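Side-chain contacts in ARO (armadillo repeats only protein) (Plasmodium falciparum Santa Lucia, PDB 5EWP), which probably serves as an armadillo-repeat protein-binding scaffold in the translocation and attachment of rhoptries to the apical pole of the parasite: residues Phe91-Leu94 and Leu95-His98; Thr151-Asn154 and Ile155-Asp159. One frame throughout, in Å; residues are numbered along the deposited sequence.

In the fold
Both contacts lie at the C-terminal ends of helices in a mainly helical armadillo-type solenoid, and they come in series along the chain. Contact 1 ends helix 87-95 and leads toward helix 100-113; contact 2, further on, ends helix 142-156 and turns into helix 160-168. Their centres are about 20 Å apart and their nearest atoms about 8 Å, so they do not touch. Helix 130-136 lies between them in sequence and packs against both, with Tyr132 meeting contact 1 and Leu130 and Leu133 meeting contact 2. Both contacts lie where one helix gives way to the next, consistent with the stacked helices of the superhelix that armadillo proteins generally use to bind partners.

Contact 1. Residues Phe91-Leu94 and Leu95-His98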
loop_
_atom_site.group_PDB
_atom_site.type_symbol
_atom_site.label_atom_id
_atom_site.label_comp_id
_atom_site.label_asym_id
_atom_site.label_seq_id
_atom_site.Cartn_x
_atom_site.Cartn_y
_atom_site.Cartn_z
ATOM N N PHE A 91 -8.260 3.534 9.470
ATOM C CA PHE A 91 -7.999 3.338 8.042
ATOM C C PHE A 91 -8.401 1.934 7.582
ATOM O O PHE A 91 -8.910 1.755 6.480
ATOM C CB PHE A 91 -6.521 3.583 7.703
ATOM C CG PHE A 91 -6.095 5.012 7.870
ATOM C CD1 PHE A 91 -6.872 6.040 7.354
ATOM C CD2 PHE A 91 -4.917 5.327 8.533
ATOM C CE1 PHE A 91 -6.481 7.365 7.505
ATOM C CE2 PHE A 91 -4.528 6.652 8.689
ATOM C CZ PHE A 91 -5.311 7.665 8.177
ATOM N N ILE A 92 -8.162 0.919 8.410
ATOM C CA ILE A 92 -8.550 -0.428 7.999
ATOM C C ILE A 92 -10.065 -0.512 7.832
ATOM O O ILE A 92 -10.571 -1.151 6.908
ATOM C CB ILE A 92 -8.037 -1.487 9.000
ATOM C CG1 ILE A 92 -6.512 -1.562 8.879
ATOM C CG2 ILE A 92 -8.643 -2.850 8.688
ATOM C CD1 ILE A 92 -5.810 -2.389 9.967
ATOM N N ASN A 93 -10.783 0.214 8.675
ATOM C CA ASN A 93 -12.228 0.294 8.525
ATOM C C ASN A 93 -12.618 0.945 7.195
ATOM O O ASN A 93 -13.587 0.538 6.546
ATOM C CB ASN A 93 -12.830 1.078 9.683
ATOM C CG ASN A 93 -14.324 0.976 9.724
ATOM O OD1 ASN A 93 -14.878 -0.121 9.652
ATOM N ND2 ASN A 93 -14.994 2.115 9.838
ATOM N N LEU A 94 -11.861 1.957 6.778
ATOM C CA LEU A 94 -12.150 2.618 5.494
ATOM C C LEU A 94 -11.883 1.664 4.316
ATOM O O LEU A 94 -12.521 1.746 3.275
ATOM C CB LEU A 94 -11.315 3.891 5.355
ATOM C CG LEU A 94 -11.675 5.118 6.196
ATOM C CD1 LEU A 94 -10.774 6.294 5.820
ATOM C CD2 LEU A 94 -13.102 5.490 5.960
ATOM N N LEU A 95 -10.955 0.733 4.492
ATOM C CA LEU A 95 -10.667 -0.248 3.451
ATOM C C LEU A 95 -11.881 -1.128 3.148
ATOM O O LEU A 95 -11.968 -1.730 2.081
ATOM C CB LEU A 95 -9.479 -1.130 3.860
ATOM C CG LEU A 95 -8.134 -0.410 3.955
ATOM C CD1 LEU A 95 -7.055 -1.375 4.466
ATOM C CD2 LEU A 95 -7.729 0.156 2.600
ATOM N N LYS A 96 -12.809 -1.205 4.092
ATOM C CA LYS A 96 -14.023 -2.013 3.923
ATOM C C LYS A 96 -15.103 -1.286 3.130
ATOM O O LYS A 96 -16.159 -1.865 2.814
ATOM C CB LYS A 96 -14.583 -2.403 5.284
ATOM C CG LYS A 96 -13.612 -3.194 6.148
ATOM C CD LYS A 96 -14.126 -3.287 7.572
ATOM C CE LYS A 96 -13.110 -3.970 8.482
ATOM N NZ LYS A 96 -13.498 -3.857 9.913
ATOM N N SER A 97 -14.852 -0.016 2.820
ATOM C CA SER A 97 -15.866 0.828 2.169
ATOM C C SER A 97 -16.075 0.482 0.692
ATOM O O SER A 97 -15.168 0.021 0.016
ATOM C CB SER A 97 -15.483 2.315 2.299
ATOM O OG SER A 97 -16.402 3.148 1.601
ATOM N N HIS A 98 -17.294 0.674 0.203
ATOM C CA HIS A 98 -17.557 0.571 -1.236
ATOM C C HIS A 98 -17.418 1.923 -1.942
ATOM O O HIS A 98 -17.756 2.070 -3.131
ATOM C CB HIS A 98 -18.923 -0.065 -1.478
ATOM C CG HIS A 98 -18.903 -1.555 -1.312
ATOM N ND1 HIS A 98 -19.913 -2.377 -1.768
ATOM C CD2 HIS A 98 -17.980 -2.374 -0.749
ATOM C CE1 HIS A 98 -19.614 -3.633 -1.492
ATOM N NE2 HIS A 98 -18.447 -3.660 -0.873
#
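Leu95 N donates to Phe91 O at 3.0 Å, the i to i+4 bond of an alpha-helix, and a weak second bond runs from the same nitrogen to Ile92 O. The next two amides reach back only three residues. Lys96 N bonds to Asn93 O at 3.1 Å and Ser97 N to Leu94 O at 3.0 Å. The switch from i to i+4 to i to i+3 bonding marks the way out of the helix. On the side chains, Leu95 sets its CB 3.2 Å from Ile92 O and its CG 3.4 Å from Phe91 O, while its CD1 meets Ile92 CG1 loosely at 4.5 Å. Asn93 and Lys96 cross at about a right angle: with Asn93 CG opposite the backbone N (chi1 -169°), OD1 comes to 3.9 Å from CD of the extended lysine chain. Further out, Tyr132 of helix 130-136 meets Ile92, Leu95 and Lys96, whereas Phe91 and Leu94 pack on helices 58-70 and 100-113. Ser97 OG bonds to Glu99 N, just before helix 100-113. Backbone hydrogen bonds therefore hold this helix end; the apolar side chains of Phe91, Ile92 and Leu94 are buried, while those of Asn93 and Lys96, both exposed, meet only by van der Waals contact.

Contact 2. Residues Thr151-Asn154 and Ile155-Asp159; sequences TCRN and IFVLD
This is a helix C-terminus, where the last turn of helix 142-156 passes through a type I beta turn, Phe156 to Asp159, into helix 160-168. Three i to i+4 backbone bonds hold it: Ile155 N to Thr151 O, Phe156 N to Cys152 O at 2.8 Å, and Val157 N to Arg153 O at 3.1 Å. The Phe156 ring folds back over the helix because its CG lies between the backbone N and the carbonyl carbon (chi1 65°). One face then receives Arg153 CA in a CH-pi contact, 3.6 Å from the ring centroid and 14° off the normal, while Arg153 CB lies 3.9 Å from CZ. Bent at chi2, the arginine lays one face of its guanidinium against Val157 CG1, which is 3.7 Å from NE. At the edge of that group, NH1 bonds in plane to Asn154 OD1 at 2.9 Å, and NE forms a salt bridge to Asp203. Asn154 ND2 in turn bonds to Ser114 OG. Ile155 extends CD1 to 4.2 Å from Thr151 CG2 and packs on Leu133, Met124 and Tyr162; Phe166 meets the Phe156 ring, and Asp159 OD1 caps Lys161 N. Held by a hydrogen bond to the Asn154 amide, a salt bridge to Asp203 and a methyl over one face, the guanidinium is probably restrained in its orientation, and its charge is probably balanced largely by Asp203.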
loop_
_atom_site.group_PDB
_atom_site.type_symbol
_atom_site.label_atom_id
_atom_site.label_comp_id
_atom_site.label_asym_id
_atom_site.label_seq_id
_atom_site.Cartn_x
_atom_site.Cartn_y
_atom_site.Cartn_z
ATOM N N THR A 151 3.144 -1.830 0.838
ATOM C CA THR A 151 2.722 -1.876 2.236
ATOM C C THR A 151 2.768 -3.302 2.772
ATOM O O THR A 151 3.237 -3.546 3.889
ATOM C CB THR A 151 1.307 -1.282 2.391
ATOM O OG1 THR A 151 1.309 -0.003 1.765
ATOM C CG2 THR A 151 0.959 -1.086 3.861
ATOM N N CYS A 152 2.288 -4.246 1.971
ATOM C CA CYS A 152 2.413 -5.665 2.334
ATOM C C CYS A 152 3.851 -6.039 2.626
ATOM O O CYS A 152 4.135 -6.717 3.613
ATOM C CB CYS A 152 1.895 -6.570 1.230
ATOM S SG CYS A 152 0.094 -6.548 1.116
ATOM N N ARG A 153 4.756 -5.620 1.747
ATOM C CA ARG A 153 6.170 -5.952 1.920
ATOM C C ARG A 153 6.730 -5.300 3.174
ATOM O O ARG A 153 7.477 -5.935 3.936
ATOM C CB ARG A 153 6.978 -5.540 0.695
ATOM C CG ARG A 153 8.504 -5.722 0.848
ATOM C CD ARG A 153 9.175 -4.439 1.315
ATOM N NE ARG A 153 10.596 -4.640 1.597
ATOM C CZ ARG A 153 11.321 -3.818 2.342
ATOM N NH1 ARG A 153 10.757 -2.754 2.888
ATOM N NH2 ARG A 153 12.611 -4.059 2.545
ATOM N N ASN A 154 6.382 -4.032 3.388
ATOM C CA ASN A 154 6.900 -3.321 4.564
ATOM C C ASN A 154 6.473 -4.014 5.846
ATOM O O ASN A 154 7.219 -4.030 6.839
ATOM C CB ASN A 154 6.455 -1.849 4.553
ATOM C CG ASN A 154 7.172 -1.028 3.468
ATOM O OD1 ASN A 154 8.166 -1.471 2.902
ATOM N ND2 ASN A 154 6.677 0.174 3.202
ATOM N N ILE A 155 5.288 -4.614 5.819
ATOM C CA ILE A 155 4.811 -5.415 6.943
ATOM C C ILE A 155 5.496 -6.781 7.009
ATOM O O ILE A 155 6.037 -7.133 8.063
ATOM C CB ILE A 155 3.272 -5.619 6.873
ATOM C CG1 ILE A 155 2.568 -4.278 7.089
ATOM C CG2 ILE A 155 2.792 -6.625 7.910
ATOM C CD1 ILE A 155 1.106 -4.263 6.580
ATOM N N PHE A 156 5.489 -7.564 5.923
ATOM C CA PHE A 156 5.864 -8.969 6.114
ATOM C C PHE A 156 7.366 -9.179 6.306
ATOM O O PHE A 156 7.764 -10.215 6.825
ATOM C CB PHE A 156 5.316 -9.911 4.995
ATOM C CG PHE A 156 5.861 -9.695 3.583
ATOM C CD1 PHE A 156 7.211 -9.790 3.284
ATOM C CD2 PHE A 156 4.970 -9.517 2.523
ATOM C CE1 PHE A 156 7.670 -9.642 1.977
ATOM C CE2 PHE A 156 5.420 -9.374 1.227
ATOM C CZ PHE A 156 6.757 -9.437 0.943
ATOM N N VAL A 157 8.205 -8.216 5.936
ATOM C CA VAL A 157 9.644 -8.433 6.142
ATOM C C VAL A 157 10.029 -8.461 7.620
ATOM O O VAL A 157 11.106 -8.950 7.973
ATOM C CB VAL A 157 10.507 -7.376 5.446
ATOM C CG1 VAL A 157 10.332 -7.457 3.937
ATOM C CG2 VAL A 157 10.192 -5.982 5.954
ATOM N N LEU A 158 9.145 -7.990 8.489
ATOM C CA LEU A 158 9.480 -7.844 9.906
ATOM C C LEU A 158 9.403 -9.144 10.716
ATOM O O LEU A 158 10.047 -9.263 11.767
ATOM C CB LEU A 158 8.565 -6.793 10.535
ATOM C CG LEU A 158 8.755 -5.370 10.013
ATOM C CD1 LEU A 158 7.753 -4.462 10.706
ATOM C CD2 LEU A 158 10.182 -4.879 10.248
ATOM N N ASP A 159 8.663 -10.130 10.224
ATOM C CA ASP A 159 8.400 -11.331 11.019
ATOM C C ASP A 159 8.036 -12.527 10.141
ATOM O O ASP A 159 7.215 -12.424 9.232
ATOM C CB ASP A 159 7.284 -11.037 12.019
ATOM C CG ASP A 159 7.180 -12.056 13.130
ATOM O OD1 ASP A 159 7.217 -13.278 12.874
ATOM O OD2 ASP A 159 7.040 -11.612 14.289
#